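Local coordinates for Rbsd/fucu transport protein family protein (Streptococcus pneumoniae, PDB 4A34) that probably interconverts the alpha and beta anomers of L-fucose as a fucose mutarotase, holding beta-L-fucopyranose in pockets completed between subunits of a ten-chain assembly, at residues L14-E19 / A39-R44; E25-D30 / E109-R114; M61-D64 / S70-F73; M74-V77 / I82-I85. All coordinates share one frame; numbering follows the deposited sequence.

Contact 1 of 4, residues L14-E19 / A39-R44; sequences LKTLME and ANKLIR. With K (potassium ion), chain B.
Lys41 leaves its backbone with CG anti to N (chi1 -178°) and runs extended toward helix 11-19; the straight chain lays CE against the helix, and the bend at the last torsion turns NZ aside. CE sits 3.6 Å from OE2 of Glu19 and 4.1 Å from CB of Thr16. Glu19 approaches from the opposite direction, its CG wedged between backbone N and carbonyl carbon (chi1 64°) and its chain extended beyond. The acid is already engaged: OE1 takes NZ of Lys15, one turn back, at 2.7 Å through its syn lone pair, and OE2 is hydrogen-bonded to Tyr119. NZ of Lys41 stays 4.3 Å from OE2 of Glu19, beyond a salt bridge, although this second positive charge probably still steadies the carboxylate.

The contact lays a helix over the edge of the mixed sheet, where strand 42-45 is outermost within the chain and pairs in parallel with strand 120-124. Here the buried Ile43 and Thr16 meet tip to tip. The 3.2 Å between CG2 of Thr16 and CD1 of Ile43 is tight enough for its exact value to be doubtful, but the two methyls plainly abut. One residue on from Ile43, the carbonyl O of Arg44 binds potassium at 2.5 Å, a site shared with three waters and Arg44 O of a neighbouring subunit.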
loop_
_atom_site.group_PDB
_atom_site.type_symbol
_atom_site.label_atom_id
_atom_site.label_comp_id
_atom_site.label_asym_id
_atom_site.label_seq_id
_atom_site.Cartn_x
_atom_site.Cartn_y
_atom_site.Cartn_z
ATOM N N LEU I 14 -2.601 1.300 -23.510
ATOM C CA LEU I 14 -1.409 1.565 -24.322
ATOM C C LEU I 14 -0.131 1.212 -23.565
ATOM O O LEU I 14 0.762 0.584 -24.119
ATOM C CB LEU I 14 -1.377 3.018 -24.813
ATOM C CG LEU I 14 -0.498 3.374 -26.024
ATOM C CD1 LEU I 14 -0.302 2.224 -27.002
ATOM C CD2 LEU I 14 -1.095 4.558 -26.755
ATOM N N LYS I 15 -0.064 1.600 -22.296
ATOM C CA LYS I 15 1.037 1.202 -21.429
ATOM C C LYS I 15 1.213 -0.314 -21.463
ATOM O O LYS I 15 2.326 -0.818 -21.690
ATOM C CB LYS I 15 0.786 1.669 -19.989
ATOM C CG LYS I 15 1.932 1.397 -19.044
ATOM C CD LYS I 15 1.617 1.901 -17.646
ATOM C CE LYS I 15 2.727 1.568 -16.652
ATOM N NZ LYS I 15 2.764 0.146 -16.248
ATOM N N THR I 16 0.119 -1.042 -21.249
ATOM C CA THR I 16 0.212 -2.492 -21.150
ATOM C C THR I 16 0.506 -3.160 -22.497
ATOM O O THR I 16 1.264 -4.121 -22.549
ATOM C CB THR I 16 -0.960 -3.119 -20.323
ATOM O OG1 THR I 16 -1.393 -4.364 -20.892
ATOM C CG2 THR I 16 -2.098 -2.186 -20.243
ATOM N N LEU I 17 -0.034 -2.618 -23.584
ATOM C CA LEU I 17 0.373 -3.051 -24.921
ATOM C C LEU I 17 1.872 -2.841 -25.113
ATOM O O LEU I 17 2.554 -3.670 -25.725
ATOM C CB LEU I 17 -0.389 -2.286 -26.003
ATOM C CG LEU I 17 -1.854 -2.624 -26.280
ATOM C CD1 LEU I 17 -2.358 -1.790 -27.442
ATOM C CD2 LEU I 17 -2.059 -4.104 -26.572
ATOM N N MET I 18 2.372 -1.724 -24.582
ATOM C CA MET I 18 3.786 -1.368 -24.668
ATOM C C MET I 18 4.687 -2.293 -23.850
ATOM O O MET I 18 5.712 -2.762 -24.348
ATOM C CB MET I 18 3.988 0.085 -24.231
ATOM C CG MET I 18 3.565 1.112 -25.261
ATOM S SD MET I 18 4.796 1.151 -26.575
ATOM C CE MET I 18 5.882 2.449 -25.967
ATOM N N GLU I 19 4.307 -2.555 -22.601
ATOM C CA GLU I 19 5.147 -3.356 -21.710
ATOM C C GLU I 19 5.050 -4.857 -21.990
ATOM O O GLU I 19 5.828 -5.645 -21.451
ATOM C CB GLU I 19 4.876 -3.036 -20.234
ATOM C CG GLU I 19 3.494 -3.380 -19.755
ATOM C CD GLU I 19 3.097 -2.655 -18.475
ATOM O OE1 GLU I 19 3.558 -1.517 -18.237
ATOM O OE2 GLU I 19 2.300 -3.233 -17.714
ATOM N N ALA I 39 -8.813 -11.906 -14.321
ATOM C CA ALA I 39 -7.710 -11.049 -14.749
ATOM C C ALA I 39 -6.475 -11.038 -13.840
ATOM O O ALA I 39 -6.579 -10.788 -12.634
ATOM C CB ALA I 39 -8.219 -9.631 -14.983
ATOM N N ASN I 40 -5.311 -11.313 -14.430
ATOM C CA ASN I 40 -4.036 -11.032 -13.763
ATOM C C ASN I 40 -3.919 -9.515 -13.630
ATOM O O ASN I 40 -3.647 -8.995 -12.550
ATOM C CB ASN I 40 -2.837 -11.620 -14.537
ATOM C CG ASN I 40 -1.481 -11.077 -14.054
ATOM O OD1 ASN I 40 -1.122 -11.234 -12.885
ATOM N ND2 ASN I 40 -0.729 -10.436 -14.954
ATOM N N LYS I 41 -4.159 -8.819 -14.736
ATOM C CA LYS I 41 -4.130 -7.368 -14.785
ATOM C C LYS I 41 -5.377 -6.905 -15.536
ATOM O O LYS I 41 -5.588 -7.310 -16.661
ATOM C CB LYS I 41 -2.847 -6.916 -15.488
ATOM C CG LYS I 41 -2.636 -5.418 -15.591
ATOM C CD LYS I 41 -1.229 -5.096 -16.127
ATOM C CE LYS I 41 -1.000 -3.587 -16.214
ATOM N NZ LYS I 41 -0.945 -2.950 -14.847
ATOM N N LEU I 42 -6.207 -6.082 -14.894
ATOM C CA LEU I 42 -7.481 -5.634 -15.460
ATOM C C LEU I 42 -7.449 -4.220 -16.061
ATOM O O LEU I 42 -7.044 -3.252 -15.402
ATOM C CB LEU I 42 -8.591 -5.710 -14.405
ATOM C CG LEU I 42 -9.998 -5.286 -14.838
ATOM C CD1 LEU I 42 -10.557 -6.236 -15.885
ATOM C CD2 LEU I 42 -10.941 -5.218 -13.661
ATOM N N ILE I 43 -7.894 -4.117 -17.310
ATOM C CA ILE I 43 -8.136 -2.839 -17.955
ATOM C C ILE I 43 -9.616 -2.780 -18.301
ATOM O O ILE I 43 -10.135 -3.694 -18.939
ATOM C CB ILE I 43 -7.303 -2.697 -19.227
ATOM C CG1 ILE I 43 -5.815 -2.761 -18.878
ATOM C CG2 ILE I 43 -7.626 -1.379 -19.947
ATOM C CD1 ILE I 43 -5.000 -3.495 -19.900
ATOM N N ARG I 44 -10.305 -1.728 -17.864
ATOM C CA ARG I 44 -11.719 -1.597 -18.175
ATOM C C ARG I 44 -11.941 -0.619 -19.323
ATOM O O ARG I 44 -11.611 0.559 -19.224
ATOM C CB ARG I 44 -12.545 -1.170 -16.946
ATOM C CG ARG I 44 -12.582 -2.163 -15.793
ATOM C CD ARG I 44 -13.873 -2.019 -14.989
ATOM N NE ARG I 44 -14.990 -2.657 -15.686
ATOM C CZ ARG I 44 -15.401 -3.904 -15.476
ATOM N NH1 ARG I 44 -14.813 -4.661 -14.557
ATOM N NH2 ARG I 44 -16.411 -4.394 -16.178
HETATM K K K B . -12.175 2.739 -18.020
HETATM O O HOH W 1 -10.269 2.618 -15.787
HETATM O O HOH W 2 -10.855 4.266 -20.167
HETATM O O HOH W 3 -14.927 1.740 -17.909
#

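Contact 2 of 4, residues E25-D30 / E109-R114; sequences EIVLAD and EDFYER. With FUL (beta-L-fucopyranose), chain C.
One nitrogen, NH1 of Arg114, reaches both carboxylate oxygens of Glu25 and makes the salt bridge between strand and helix. Its bond to OE1 of Glu25 is 3.2 Å long and almost straight (176°). OE2 of Glu25 lies closer to NH1 of Arg114, at 2.8 Å, but that bond is weak because it is sharply bent (121°). The two chains cross at about a right angle with their flat groups 41° apart; OE1 lies in the guanidinium plane, whereas NH1 approaches it from above the carboxylate plane. Bends at chi2 and chi3 bring the end of Arg114 to Glu25, although its CB does not point there. Lys136 is a second cationic partner for OE2.

Asp30, at the end of the strand segment, and Tyr112, on the helix, share the sugar. OD2 of Asp30 accepts from O3 of the fucose at 2.7 Å, and OD1 of Asp30 from its O2 at 3.2 Å. Tyr112 meets the anomeric hydroxyl at its ring edge, OH to O1 being 2.9 Å. His22 of a neighbouring subunit, Tyr130 and Asn132 bond it too, consistent with a mutarotase site built at an interface.

Between the salt bridge and the sugar, CG1 of Val27 approaches CE1 of Phe111 obliquely at 4.2 Å. Helix 108-116 thus lies across one face of the sheet, Phe111 reaching Ile134 on strand 133-136 and Met74 on strand 71-74, while strand 25-29 runs between strands 120-124 and 133-136.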
loop_
_atom_site.group_PDB
_atom_site.type_symbol
_atom_site.label_atom_id
_atom_site.label_comp_id
_atom_site.label_asym_id
_atom_site.label_seq_id
_atom_site.Cartn_x
_atom_site.Cartn_y
_atom_site.Cartn_z
ATOM N N GLU I 25 0.142 -12.679 -23.960
ATOM C CA GLU I 25 -1.217 -12.702 -24.495
ATOM C C GLU I 25 -2.096 -11.649 -23.821
ATOM O O GLU I 25 -1.834 -11.237 -22.691
ATOM C CB GLU I 25 -1.830 -14.094 -24.348
ATOM C CG GLU I 25 -1.127 -15.157 -25.181
ATOM C CD GLU I 25 -1.561 -16.573 -24.850
ATOM O OE1 GLU I 25 -2.682 -16.767 -24.336
ATOM O OE2 GLU I 25 -0.778 -17.503 -25.107
ATOM N N ILE I 26 -3.122 -11.205 -24.543
ATOM C CA ILE I 26 -4.090 -10.247 -24.018
ATOM C C ILE I 26 -5.487 -10.615 -24.484
ATOM O O ILE I 26 -5.688 -10.939 -25.652
ATOM C CB ILE I 26 -3.758 -8.769 -24.405
ATOM C CG1 ILE I 26 -4.833 -7.821 -23.841
ATOM C CG2 ILE I 26 -3.573 -8.628 -25.916
ATOM C CD1 ILE I 26 -4.583 -6.376 -24.052
ATOM N N VAL I 27 -6.442 -10.550 -23.561
ATOM C CA VAL I 27 -7.811 -10.961 -23.825
ATOM C C VAL I 27 -8.704 -9.755 -24.026
ATOM O O VAL I 27 -8.749 -8.851 -23.189
ATOM C CB VAL I 27 -8.380 -11.832 -22.682
ATOM C CG1 VAL I 27 -9.776 -12.307 -23.018
ATOM C CG2 VAL I 27 -7.479 -13.031 -22.413
ATOM N N LEU I 28 -9.415 -9.744 -25.147
ATOM C CA LEU I 28 -10.417 -8.729 -25.384
ATOM C C LEU I 28 -11.731 -9.358 -24.961
ATOM O O LEU I 28 -12.309 -10.173 -25.683
ATOM C CB LEU I 28 -10.418 -8.287 -26.855
ATOM C CG LEU I 28 -9.053 -7.912 -27.470
ATOM C CD1 LEU I 28 -9.151 -7.551 -28.956
ATOM C CD2 LEU I 28 -8.373 -6.775 -26.715
ATOM N N ALA I 29 -12.179 -9.013 -23.760
ATOM C CA ALA I 29 -13.341 -9.661 -23.173
ATOM C C ALA I 29 -14.633 -8.915 -23.484
ATOM O O ALA I 29 -14.659 -7.683 -23.476
ATOM C CB ALA I 29 -13.156 -9.795 -21.681
ATOM N N ASP I 30 -15.705 -9.659 -23.744
ATOM C CA ASP I 30 -16.997 -9.037 -24.000
ATOM C C ASP I 30 -17.743 -8.738 -22.702
ATOM O O ASP I 30 -17.363 -9.218 -21.638
ATOM C CB ASP I 30 -17.843 -9.857 -24.994
ATOM C CG ASP I 30 -18.323 -11.208 -24.437
ATOM O OD1 ASP I 30 -18.662 -11.327 -23.233
ATOM O OD2 ASP I 30 -18.394 -12.160 -25.244
ATOM N N GLU I 109 -14.632 -23.471 -20.845
ATOM C CA GLU I 109 -13.796 -23.808 -19.695
ATOM C C GLU I 109 -12.296 -23.565 -19.923
ATOM O O GLU I 109 -11.636 -22.979 -19.065
ATOM C CB GLU I 109 -14.073 -25.254 -19.237
ATOM C CG GLU I 109 -13.441 -25.650 -17.895
ATOM C CD GLU I 109 -13.662 -24.609 -16.797
ATOM O OE1 GLU I 109 -14.835 -24.284 -16.482
ATOM O OE2 GLU I 109 -12.645 -24.109 -16.261
ATOM N N ASP I 110 -11.777 -24.010 -21.069
ATOM C CA ASP I 110 -10.359 -23.840 -21.426
ATOM C C ASP I 110 -9.997 -22.379 -21.667
ATOM O O ASP I 110 -8.897 -21.936 -21.326
ATOM C CB ASP I 110 -10.005 -24.643 -22.689
ATOM C CG ASP I 110 -10.087 -26.156 -22.485
ATOM O OD1 ASP I 110 -10.147 -26.631 -21.329
ATOM O OD2 ASP I 110 -10.088 -26.876 -23.504
ATOM N N PHE I 111 -10.930 -21.652 -22.279
ATOM C CA PHE I 111 -10.790 -20.237 -22.556
ATOM C C PHE I 111 -10.576 -19.460 -21.268
ATOM O O PHE I 111 -9.722 -18.571 -21.216
ATOM C CB PHE I 111 -12.029 -19.705 -23.287
ATOM C CG PHE I 111 -11.801 -18.385 -23.970
ATOM C CD1 PHE I 111 -11.868 -17.191 -23.254
ATOM C CD2 PHE I 111 -11.494 -18.339 -25.326
ATOM C CE1 PHE I 111 -11.640 -15.974 -23.879
ATOM C CE2 PHE I 111 -11.262 -17.131 -25.961
ATOM C CZ PHE I 111 -11.339 -15.945 -25.239
ATOM N N TYR I 112 -11.350 -19.804 -20.238
ATOM C CA TYR I 112 -11.247 -19.169 -18.923
ATOM C C TYR I 112 -9.841 -19.326 -18.363
ATOM O O TYR I 112 -9.196 -18.342 -17.989
ATOM C CB TYR I 112 -12.267 -19.757 -17.938
ATOM C CG TYR I 112 -13.727 -19.379 -18.181
ATOM C CD1 TYR I 112 -14.083 -18.311 -19.020
ATOM C CD2 TYR I 112 -14.754 -20.068 -17.529
ATOM C CE1 TYR I 112 -15.431 -17.963 -19.222
ATOM C CE2 TYR I 112 -16.107 -19.723 -17.727
ATOM C CZ TYR I 112 -16.436 -18.673 -18.574
ATOM O OH TYR I 112 -17.764 -18.339 -18.765
ATOM N N GLU I 113 -9.361 -20.566 -18.336
ATOM C CA GLU I 113 -8.038 -20.875 -17.804
ATOM C C GLU I 113 -6.886 -20.178 -18.549
ATOM O O GLU I 113 -5.969 -19.650 -17.917
ATOM C CB GLU I 113 -7.826 -22.396 -17.709
ATOM C CG GLU I 113 -8.804 -23.136 -16.767
ATOM C CD GLU I 113 -8.737 -22.658 -15.315
ATOM O OE1 GLU I 113 -7.625 -22.362 -14.824
ATOM O OE2 GLU I 113 -9.807 -22.573 -14.665
ATOM N N ARG I 114 -6.929 -20.150 -19.877
ATOM C CA ARG I 114 -5.896 -19.414 -20.615
ATOM C C ARG I 114 -5.956 -17.901 -20.332
ATOM O O ARG I 114 -4.918 -17.238 -20.243
ATOM C CB ARG I 114 -5.926 -19.701 -22.120
ATOM C CG ARG I 114 -4.524 -19.632 -22.735
ATOM C CD ARG I 114 -4.546 -19.146 -24.164
ATOM N NE ARG I 114 -4.447 -20.221 -25.143
ATOM C CZ ARG I 114 -3.529 -20.283 -26.104
ATOM N NH1 ARG I 114 -2.621 -19.332 -26.228
ATOM N NH2 ARG I 114 -3.519 -21.303 -26.950
HETATM C C1 FUL C . -19.449 -16.207 -21.412
HETATM C C2 FUL C . -19.455 -14.887 -22.194
HETATM O O2 FUL C . -18.168 -14.320 -22.295
HETATM C C3 FUL C . -19.968 -15.190 -23.599
HETATM O O3 FUL C . -20.073 -14.019 -24.364
HETATM C C4 FUL C . -21.326 -15.864 -23.525
HETATM O O4 FUL C . -22.221 -14.979 -22.905
HETATM C C5 FUL C . -21.203 -17.123 -22.676
HETATM C C6 FUL C . -22.513 -17.900 -22.644
HETATM O O5 FUL C . -20.767 -16.734 -21.377
HETATM O O1 FUL C . -18.974 -16.042 -20.100
HETATM O O HOH W 4 -2.939 -16.709 -21.546
#

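Contact 3 of 4, residues M61-D64 / S70-F73; sequences MPLD and SIQF
Asp64 and Ser70 bring their backbones together at the neck of a short loop, their CA atoms 5.6 Å apart, and the two segments are joined by no hydrogen bond. The carbonyl O of Asp64 rests 3.5 Å from CB of Ser70. One residue earlier, Leu63 points to the same segment and covers the serine hydroxyl: CB of Leu63 is 3.6 Å from OG of Ser70, and CD1 of Leu63 is 3.7 Å from the same oxygen. A chi1 of 79° tucks OG between the backbone N and carbonyl carbon of Ser70 and turns it to this leucine. Though packed against carbon here, the oxygen has a hydrogen-bonding partner elsewhere in the structure.

The loop lies where the chain, coming out of helix 50-60, enters strand 71-74 of the central sheet, which runs between strands 133-136 and 103-106. Ile71 begins that strand. Its CG1 stands beside the backbone N (chi1 -65°), which swings CD1 back to the preceding loop. Leu63 and Ile71 then cross at about a right angle, CD1 to CD1 being 3.3 Å, a close fit whose precise length is doubtful. Ile93 of helix 85-93 also packs on Ile71, and Thr98 touches Leu63.

Asp64 directs its carboxylate away from the strand. OD1 is hydrogen-bonded to NE2 of His22 and to the backbone N of Tyr66, two residues that line a fucose pocket, and the side chain comes within about 7 Å of a bound fucose. Asp64 therefore probably acts from the second shell, fixing how the histidine ring is turned, while Arg108 of a neighbouring subunit packs on it.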
loop_
_atom_site.group_PDB
_atom_site.type_symbol
_atom_site.label_atom_id
_atom_site.label_comp_id
_atom_site.label_asym_id
_atom_site.label_seq_id
_atom_site.Cartn_x
_atom_site.Cartn_y
_atom_site.Cartn_z
ATOM N N MET I 61 0.254 -3.860 -32.691
ATOM C CA MET I 61 0.855 -5.057 -32.112
ATOM C C MET I 61 0.862 -6.265 -33.063
ATOM O O MET I 61 -0.192 -6.784 -33.412
ATOM C CB MET I 61 0.134 -5.406 -30.806
ATOM C CG MET I 61 0.758 -6.542 -30.011
ATOM S SD MET I 61 -0.346 -7.138 -28.710
ATOM C CE MET I 61 -1.461 -8.193 -29.644
ATOM N N PRO I 62 2.059 -6.728 -33.466
ATOM C CA PRO I 62 2.187 -7.889 -34.337
ATOM C C PRO I 62 1.799 -9.164 -33.618
ATOM O O PRO I 62 1.935 -9.252 -32.394
ATOM C CB PRO I 62 3.683 -7.929 -34.652
ATOM C CG PRO I 62 4.185 -6.576 -34.328
ATOM C CD PRO I 62 3.370 -6.143 -33.162
ATOM N N LEU I 63 1.324 -10.149 -34.369
ATOM C CA LEU I 63 0.926 -11.405 -33.763
ATOM C C LEU I 63 2.068 -12.403 -33.817
ATOM O O LEU I 63 2.910 -12.359 -34.715
ATOM C CB LEU I 63 -0.341 -11.957 -34.417
ATOM C CG LEU I 63 -1.640 -11.187 -34.120
ATOM C CD1 LEU I 63 -2.751 -11.647 -35.024
ATOM C CD2 LEU I 63 -2.077 -11.291 -32.646
ATOM N N ASP I 64 2.093 -13.286 -32.829
ATOM C CA ASP I 64 3.157 -14.263 -32.672
ATOM C C ASP I 64 3.177 -15.307 -33.793
ATOM O O ASP I 64 2.260 -16.125 -33.927
ATOM C CB ASP I 64 3.023 -14.949 -31.309
ATOM C CG ASP I 64 4.311 -15.599 -30.849
ATOM O OD1 ASP I 64 5.308 -15.593 -31.604
ATOM O OD2 ASP I 64 4.323 -16.118 -29.716
ATOM N N SER I 70 -2.134 -17.924 -32.825
ATOM C CA SER I 70 -1.888 -16.653 -32.162
ATOM C C SER I 70 -3.204 -15.989 -31.760
ATOM O O SER I 70 -3.205 -14.998 -31.026
ATOM C CB SER I 70 -1.066 -15.729 -33.062
ATOM O OG SER I 70 -1.886 -15.132 -34.049
ATOM N N ILE I 71 -4.317 -16.541 -32.247
ATOM C CA ILE I 71 -5.664 -16.011 -31.974
ATOM C C ILE I 71 -6.616 -17.139 -31.555
ATOM O O ILE I 71 -6.624 -18.213 -32.161
ATOM C CB ILE I 71 -6.224 -15.245 -33.206
ATOM C CG1 ILE I 71 -5.381 -14.002 -33.503
ATOM C CG2 ILE I 71 -7.675 -14.846 -33.010
ATOM C CD1 ILE I 71 -5.413 -13.576 -34.940
ATOM N N GLN I 72 -7.399 -16.902 -30.506
ATOM C CA GLN I 72 -8.379 -17.884 -30.048
ATOM C C GLN I 72 -9.741 -17.250 -29.853
ATOM O O GLN I 72 -9.850 -16.152 -29.309
ATOM C CB GLN I 72 -7.953 -18.546 -28.734
ATOM C CG GLN I 72 -6.767 -19.483 -28.821
ATOM C CD GLN I 72 -5.456 -18.748 -28.705
ATOM O OE1 GLN I 72 -5.180 -18.086 -27.696
ATOM N NE2 GLN I 72 -4.638 -18.845 -29.745
ATOM N N PHE I 73 -10.784 -17.941 -30.298
ATOM C CA PHE I 73 -12.141 -17.529 -29.980
ATOM C C PHE I 73 -12.715 -18.507 -28.966
ATOM O O PHE I 73 -12.084 -19.516 -28.658
ATOM C CB PHE I 73 -13.026 -17.437 -31.228
ATOM C CG PHE I 73 -12.542 -16.457 -32.269
ATOM C CD1 PHE I 73 -11.692 -15.406 -31.941
ATOM C CD2 PHE I 73 -12.975 -16.570 -33.584
ATOM C CE1 PHE I 73 -11.258 -14.502 -32.916
ATOM C CE2 PHE I 73 -12.547 -15.670 -34.561
ATOM C CZ PHE I 73 -11.683 -14.639 -34.226
#

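Contact 4 of 4, residues M74-V77 / I82-I85; sequences MNVV and IPKI
Apolar packing carries the whole of this small contact, and Val76 stands at its middle. Its CB points to the returning limb of the loop, and with chi1 at -61° the CG1 branch lies beside the backbone N. That methyl touches CD of Pro83 at 4.1 Å and comes 4.4 Å from CA of Ile82, so a single branch spans the Ile82-Pro83 junction. Val76 and Pro83 slide past each other in opposite directions, and the meeting is a flank-to-flank graze with no interlocking. Ile82 offers its backbone carbon more than its side chain, which stays at the exposed margin.

These limbs form the two sides of the loop that leads from strand 71-74 to helix 85-93. Strand, loop and helix belong to a beta-alpha-beta crossover, for the chain returns from the helix to strand 103-106, the parallel neighbour of 71-74. The CA atoms of Val76 and Ile82, 6.7 Å apart, are the nearest CA pair across the two segments.

Hydrogen bonding does not join the limbs; it acts within the first of them. OD1 of Asn75 turns back on the next residue and accepts from N of Val76 at 2.8 Å, a weak bond bent to 129°. Asn75 is also tied through its backbone to Leu106 on strand 103-106.

Toward the pocket, Met74 packs on Tyr33, Tyr112 and Tyr130, all residues that line the fucose site, and the Val76 side chain is about 8 Å from the sugar. On the other limb Ile85, on helix 85-93, rests against Glu126 and Ser128.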
loop_
_atom_site.group_PDB
_atom_site.type_symbol
_atom_site.label_atom_id
_atom_site.label_comp_id
_atom_site.label_asym_id
_atom_site.label_seq_id
_atom_site.Cartn_x
_atom_site.Cartn_y
_atom_site.Cartn_z
ATOM N N MET I 74 -13.883 -18.192 -28.421
ATOM C CA MET I 74 -14.547 -19.084 -27.484
ATOM C C MET I 74 -15.665 -19.801 -28.216
ATOM O O MET I 74 -16.620 -19.163 -28.660
ATOM C CB MET I 74 -15.109 -18.308 -26.291
ATOM C CG MET I 74 -15.954 -19.154 -25.334
ATOM S SD MET I 74 -16.757 -18.207 -24.024
ATOM C CE MET I 74 -15.370 -17.893 -22.931
ATOM N N ASN I 75 -15.551 -21.122 -28.330
ATOM C CA ASN I 75 -16.547 -21.914 -29.047
ATOM C C ASN I 75 -17.916 -21.923 -28.364
ATOM O O ASN I 75 -18.014 -21.774 -27.146
ATOM C CB ASN I 75 -16.057 -23.346 -29.281
ATOM C CG ASN I 75 -16.515 -23.903 -30.627
ATOM O OD1 ASN I 75 -17.551 -23.497 -31.167
ATOM N ND2 ASN I 75 -15.736 -24.828 -31.180
ATOM N N VAL I 76 -18.964 -22.088 -29.167
ATOM C CA VAL I 76 -20.342 -22.143 -28.667
ATOM C C VAL I 76 -20.731 -23.518 -28.099
ATOM O O VAL I 76 -20.184 -24.540 -28.495
ATOM C CB VAL I 76 -21.366 -21.733 -29.773
ATOM C CG1 VAL I 76 -21.119 -20.294 -30.236
ATOM C CG2 VAL I 76 -21.315 -22.699 -30.958
ATOM N N VAL I 77 -21.668 -23.522 -27.158
ATOM C CA VAL I 77 -22.338 -24.741 -26.719
ATOM C C VAL I 77 -23.657 -24.806 -27.481
ATOM O O VAL I 77 -24.334 -23.792 -27.618
ATOM C CB VAL I 77 -22.595 -24.719 -25.193
ATOM C CG1 VAL I 77 -23.749 -25.627 -24.810
ATOM C CG2 VAL I 77 -21.338 -25.122 -24.429
ATOM N N ILE I 82 -23.742 -19.621 -33.837
ATOM C CA ILE I 82 -22.457 -19.045 -34.211
ATOM C C ILE I 82 -22.677 -17.536 -34.296
ATOM O O ILE I 82 -23.615 -17.089 -34.967
ATOM C CB ILE I 82 -21.934 -19.595 -35.573
ATOM C CG1 ILE I 82 -21.681 -21.106 -35.500
ATOM C CG2 ILE I 82 -20.666 -18.862 -36.026
ATOM C CD1 ILE I 82 -22.871 -21.982 -35.962
ATOM N N PRO I 83 -21.848 -16.744 -33.592
ATOM C CA PRO I 83 -22.081 -15.302 -33.634
ATOM C C PRO I 83 -21.640 -14.701 -34.968
ATOM O O PRO I 83 -20.671 -15.178 -35.573
ATOM C CB PRO I 83 -21.237 -14.771 -32.469
ATOM C CG PRO I 83 -20.155 -15.777 -32.286
ATOM C CD PRO I 83 -20.688 -17.104 -32.752
ATOM N N LYS I 84 -22.367 -13.683 -35.427
ATOM C CA LYS I 84 -22.064 -13.015 -36.693
ATOM C C LYS I 84 -20.730 -12.267 -36.609
ATOM O O LYS I 84 -19.986 -12.167 -37.601
ATOM C CB LYS I 84 -23.197 -12.061 -37.078
ATOM N N ILE I 85 -20.432 -11.765 -35.410
ATOM C CA ILE I 85 -19.205 -11.014 -35.148
ATOM C C ILE I 85 -17.905 -11.752 -35.548
ATOM O O ILE I 85 -16.881 -11.110 -35.797
ATOM C CB ILE I 85 -19.159 -10.497 -33.666
ATOM C CG1 ILE I 85 -18.211 -9.293 -33.533
ATOM C CG2 ILE I 85 -18.835 -11.637 -32.666
ATOM C CD1 ILE I 85 -18.535 -8.344 -32.382
#

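How the contacts relate
From the N terminus, helix 11-19 comes first, and contact 1 closes its loop when the chain reaches edge strand 42-45. Contact 2 opens inside that loop, on strand 25-29, and closes far later on helix 108-116, so the two cross. Contacts 3 and 4 follow in series, both nested within contact 2: one leads the chain into strand 71-74, the other closes the loop that leaves it. Contacts 1, 2 and 3 all reach the central sheet. Leu17 of contact 1 packs on both Ile26 and Met61, while Phe111 of contact 2 packs on the backbone of Gln72 and Phe73 in contact 3, and the same helix reaches contact 4 through Met74. Contacts 1 and 4 lie at opposite sides of the chain.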